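Local coordinates for 5-dehydro-2-deoxygluconokinase (Bacillus halodurans C-125, PDB 2QCV), which probably phosphorylates 5-dehydro-2-deoxy-D-gluconate with ATP, a step in the breakdown of myo-inositol to acetyl-CoA, as a member of the PfkB carbohydrate kinase family, at residues A[237-242]-A[247-252]; A[280-285]-A[293-298]. All coordinates share one frame; numbering follows the deposited sequence.

Contact 1: A[237-242]-A[247-252]; sequences IVIKHG and FAYTKA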
# COMPACT_ATOMS: atom_id res chain seq x y z
N ILE A 237 15.46 36.66 3.03
CA ILE A 237 15.14 35.75 1.94
C ILE A 237 16.30 35.77 0.98
O ILE A 237 16.74 36.86 0.54
CB ILE A 237 13.81 36.19 1.23
CG1 ILE A 237 12.65 36.22 2.22
CG2 ILE A 237 13.52 35.34 -0.02
CD1 ILE A 237 11.39 36.91 1.73
N VAL A 238 16.84 34.60 0.69
CA VAL A 238 17.97 34.46 -0.23
C VAL A 238 17.55 33.71 -1.48
O VAL A 238 17.09 32.58 -1.41
CB VAL A 238 19.16 33.76 0.46
CG1 VAL A 238 20.31 33.60 -0.54
CG2 VAL A 238 19.59 34.53 1.78
N ILE A 239 17.64 34.36 -2.64
CA ILE A 239 17.16 33.78 -3.88
C ILE A 239 18.37 33.62 -4.82
O ILE A 239 19.03 34.61 -5.14
CB ILE A 239 16.04 34.65 -4.58
CG1 ILE A 239 14.92 35.03 -3.56
CG2 ILE A 239 15.49 33.95 -5.86
CD1 ILE A 239 13.73 35.82 -4.12
N LYS A 240 18.66 32.38 -5.20
CA LYS A 240 19.86 32.05 -6.00
C LYS A 240 19.52 31.85 -7.46
O LYS A 240 18.50 31.22 -7.82
CB LYS A 240 20.50 30.79 -5.46
CG LYS A 240 20.78 30.86 -3.94
CD LYS A 240 21.27 29.54 -3.45
CE LYS A 240 20.18 28.53 -3.24
NZ LYS A 240 20.76 27.13 -3.09
N HIS A 241 20.37 32.40 -8.31
CA HIS A 241 20.16 32.38 -9.76
C HIS A 241 21.38 31.80 -10.51
O HIS A 241 21.67 32.20 -11.66
CB HIS A 241 19.87 33.77 -10.26
CG HIS A 241 18.63 34.41 -9.69
ND1 HIS A 241 17.47 34.54 -10.42
CD2 HIS A 241 18.37 34.94 -8.47
CE1 HIS A 241 16.55 35.15 -9.68
NE2 HIS A 241 17.08 35.42 -8.50
N GLY A 242 22.07 30.85 -9.90
CA GLY A 242 23.20 30.18 -10.56
C GLY A 242 24.26 31.18 -11.00
O GLY A 242 24.69 32.03 -10.23
N PHE A 247 20.85 36.80 -4.50
CA PHE A 247 20.31 38.05 -3.95
C PHE A 247 19.71 37.74 -2.60
O PHE A 247 18.98 36.73 -2.44
CB PHE A 247 19.29 38.61 -4.93
CG PHE A 247 19.87 38.83 -6.30
CD1 PHE A 247 19.95 37.78 -7.21
CD2 PHE A 247 20.38 40.07 -6.67
CE1 PHE A 247 20.52 37.96 -8.46
CE2 PHE A 247 20.96 40.25 -7.90
CZ PHE A 247 21.01 39.20 -8.81
N ALA A 248 20.05 38.54 -1.60
CA ALA A 248 19.45 38.43 -0.29
C ALA A 248 18.67 39.70 -0.02
O ALA A 248 19.14 40.84 -0.33
CB ALA A 248 20.53 38.23 0.77
N TYR A 249 17.50 39.53 0.57
CA TYR A 249 16.58 40.64 0.87
C TYR A 249 16.17 40.59 2.34
O TYR A 249 15.86 39.52 2.82
CB TYR A 249 15.32 40.47 0.01
CG TYR A 249 15.56 40.37 -1.48
CD1 TYR A 249 15.65 41.52 -2.26
CD2 TYR A 249 15.74 39.15 -2.10
CE1 TYR A 249 15.87 41.47 -3.63
CE2 TYR A 249 15.94 39.05 -3.45
CZ TYR A 249 16.01 40.23 -4.23
OH TYR A 249 16.24 40.16 -5.54
N THR A 250 16.14 41.73 3.02
CA THR A 250 15.74 41.82 4.43
C THR A 250 14.39 42.52 4.55
O THR A 250 14.01 43.32 3.68
CB THR A 250 16.79 42.59 5.28
OG1 THR A 250 16.78 43.97 4.90
CG2 THR A 250 18.15 41.97 5.08
N LYS A 251 13.68 42.20 5.62
CA LYS A 251 12.36 42.75 5.86
C LYS A 251 12.45 44.28 6.03
O LYS A 251 11.54 45.00 5.66
CB LYS A 251 11.74 42.12 7.10
CG LYS A 251 10.34 42.70 7.31
CD LYS A 251 9.50 42.04 8.34
CE LYS A 251 7.99 42.34 8.02
NZ LYS A 251 7.08 41.41 8.69
N ALA A 252 13.57 44.75 6.56
CA ALA A 252 13.89 46.20 6.69
C ALA A 252 14.01 46.91 5.34
O ALA A 252 13.96 48.12 5.30
CB ALA A 252 15.22 46.38 7.48

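Contact 2: A[280-285]-A[293-298]; sequences LYALIS and LKYGSA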
# COMPACT_ATOMS: atom_id res chain seq x y z
N LEU A 280 25.48 30.24 6.11
CA LEU A 280 25.11 30.29 7.52
C LEU A 280 26.31 30.46 8.42
O LEU A 280 26.25 31.18 9.41
CB LEU A 280 24.32 29.06 7.94
CG LEU A 280 22.95 28.92 7.25
CD1 LEU A 280 22.34 27.50 7.50
CD2 LEU A 280 22.04 30.06 7.73
N TYR A 281 27.40 29.76 8.13
CA TYR A 281 28.63 30.01 8.88
C TYR A 281 28.99 31.49 8.92
O TYR A 281 29.32 32.05 9.98
CB TYR A 281 29.78 29.21 8.31
CG TYR A 281 31.14 29.66 8.78
CD1 TYR A 281 31.70 29.14 9.93
CD2 TYR A 281 31.86 30.59 8.05
CE1 TYR A 281 32.99 29.55 10.37
CE2 TYR A 281 33.12 31.05 8.49
CZ TYR A 281 33.68 30.49 9.64
OH TYR A 281 34.92 30.90 10.06
N ALA A 282 28.95 32.14 7.75
CA ALA A 282 29.31 33.55 7.70
C ALA A 282 28.37 34.42 8.52
O ALA A 282 28.82 35.37 9.21
CB ALA A 282 29.36 34.05 6.22
N LEU A 283 27.06 34.17 8.40
CA LEU A 283 26.05 34.90 9.16
C LEU A 283 26.25 34.76 10.69
O LEU A 283 26.26 35.75 11.40
CB LEU A 283 24.65 34.40 8.77
CG LEU A 283 23.49 35.38 8.86
CD1 LEU A 283 23.69 36.57 7.91
CD2 LEU A 283 22.23 34.63 8.52
N ILE A 284 26.37 33.52 11.14
CA ILE A 284 26.62 33.15 12.57
C ILE A 284 27.91 33.78 13.09
O ILE A 284 27.95 34.18 14.25
CB ILE A 284 26.72 31.59 12.73
CG1 ILE A 284 25.33 30.97 12.64
CG2 ILE A 284 27.33 31.17 14.07
CD1 ILE A 284 25.37 29.51 12.36
N SER A 285 28.90 33.94 12.20
CA SER A 285 30.22 34.49 12.52
C SER A 285 30.28 36.01 12.39
O SER A 285 31.34 36.58 12.47
CB SER A 285 31.27 33.89 11.59
OG SER A 285 31.40 32.52 11.81
N LEU A 293 26.95 35.91 1.38
CA LEU A 293 26.70 35.49 0.00
C LEU A 293 27.98 35.02 -0.72
O LEU A 293 27.93 34.05 -1.50
CB LEU A 293 26.00 36.60 -0.77
CG LEU A 293 24.59 37.03 -0.36
CD1 LEU A 293 24.19 38.34 -1.12
CD2 LEU A 293 23.54 35.90 -0.59
N LYS A 294 29.12 35.65 -0.42
CA LYS A 294 30.39 35.25 -1.04
C LYS A 294 30.85 33.91 -0.49
O LYS A 294 31.33 33.05 -1.23
CB LYS A 294 31.47 36.29 -0.77
CG LYS A 294 31.14 37.67 -1.26
CD LYS A 294 32.33 38.64 -1.20
CE LYS A 294 31.88 40.10 -1.42
NZ LYS A 294 31.11 40.25 -2.69
N TYR A 295 30.72 33.72 0.82
CA TYR A 295 31.03 32.44 1.42
C TYR A 295 30.21 31.31 0.82
O TYR A 295 30.78 30.28 0.53
CB TYR A 295 30.87 32.49 2.94
CG TYR A 295 32.08 33.02 3.66
CD1 TYR A 295 32.40 34.40 3.63
CD2 TYR A 295 32.90 32.18 4.40
CE1 TYR A 295 33.49 34.88 4.30
CE2 TYR A 295 34.05 32.68 5.09
CZ TYR A 295 34.31 34.03 5.02
OH TYR A 295 35.40 34.58 5.67
N GLY A 296 28.90 31.49 0.63
CA GLY A 296 28.06 30.43 0.09
C GLY A 296 28.48 30.13 -1.35
O GLY A 296 28.65 28.97 -1.75
N SER A 297 28.68 31.19 -2.12
CA SER A 297 29.06 31.02 -3.50
C SER A 297 30.43 30.37 -3.68
O SER A 297 30.61 29.49 -4.53
CB SER A 297 29.03 32.37 -4.23
OG SER A 297 27.83 33.03 -3.98
N ALA A 298 31.41 30.79 -2.88
CA ALA A 298 32.75 30.20 -2.97
C ALA A 298 32.74 28.71 -2.59
O ALA A 298 33.39 27.87 -3.24
CB ALA A 298 33.75 31.02 -2.07

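Contact 1: A[237-242]-A[247-252]
Ile237 to Ile239 and Phe247 to Tyr249 run antiparallel, their short axes 4.7 Å apart at closest approach and 161° between their directions. Two hydrogen-bonded pairs, Ile237 with Tyr249 and Ile239 with Phe247, each exchange two backbone bonds; the shortest runs from Ile239 N to Phe247 O at 2.7 Å and is nearly straight. Between them sits the non-hydrogen-bonded pair Val238 and Ala248. Here the alpha carbons lend extra contacts: Ala248 CA lies 3.2 Å from Ile237 O, and Val238 CA approaches Phe247 O in the same manner.

On the face carrying Ile237, Ile239, Phe247 and Tyr249, the phenol ring of Tyr249 lies across the side chain of Ile239 at about a right angle, bringing CE2 to 4.0 Å from Ile239 CD1. Ile239 keeps CG1 beside its own backbone N (chi1 -50°), which brings both CG1 and CD1 up to the single ring carbon CE2 of Tyr249. Further on, Phe247 turns an edge toward the face of His241 in an offset edge-to-face pair, with planes at 86° and Phe247 CD1 3.5 Å from His241 CD2. On this side Asn222 of helix 222-229 bridges strand 246-250 and the turn after strand 236-240, its ND2 hydrogen-bonded to both Tyr249 OH and His241 NE2. The other face is plainer: Val238 CG2 meets Ala248 CB at 3.9 Å, and Leu293 of helix 289-305 packs onto both residues.

Strands 236-240 and 246-250 form a beta hairpin. The first strand pairs in parallel with 202-206, the second antiparallel with 255-258, so the hairpin is where the parallel central sheet of this ribokinase-like alpha/beta fold turns antiparallel toward its edge.

Contact 2: A[280-285]-A[293-298]
Tyr295 lays its ring beside the methyl of Ala282, whose CB lies 3.9 Å from Tyr295 CG and about as far from Tyr295 CB. This joins two consecutive helices of the PfkB kinase fold: Ala282 sits near the end of helix 271-284, and Tyr295 on helix 289-305, which follows after a short connection. The alpha carbons of this pair are 6.6 Å apart, a close approach consistent with the small alanine side chain. With CG beside its backbone N (chi1 -84°), the Tyr295 side chain leans toward the first helix and meets a second tyrosine there. Tyr281 presents a ring edge to it, CE2 to CE2 at 3.9 Å, so the aromatic rings touch through their CD2-CE2 sides.

Ile319 and Ile323 of helix 316-325 also pack on Tyr295, and its hydroxyl is hydrogen-bonded to Glu320 OE2 on that helix. A leucine here, lacking ring and hydroxyl, would probably leave Glu320 without this partner and open a gap beside Ala282 and the Tyr281 edge.

Within the second helix, one turn links Leu293 to Ser297 twice over. Ser297 OG donates a hydrogen bond of 2.7 Å to Leu293 O, and Ser297 N reaches the same oxygen from the opposite face of its carbonyl plane.

Leu293 connects the two contacts, whose centres lie about 13 Å apart. It belongs to 293-298 but takes no part in the meeting with 280-285; its CD2 packs on the hairpin of contact 1, 4.0 Å from both Val238 CG1 and Ala248 CB. Helix 289-305 thus lies between the sheet and helix 316-325, its Tyr295 packing on the latter. Helix 271-284 reaches the sheet too: Leu280 packs on strand 139-145, and Tyr275 forms a cation-pi pair with Lys240. That helix begins near the GAGD motif, which in PfkB kinases forms the anion hole and supplies the catalytic aspartate; contact 2, at its C-terminal end, is probably remote from phosphoryl transfer.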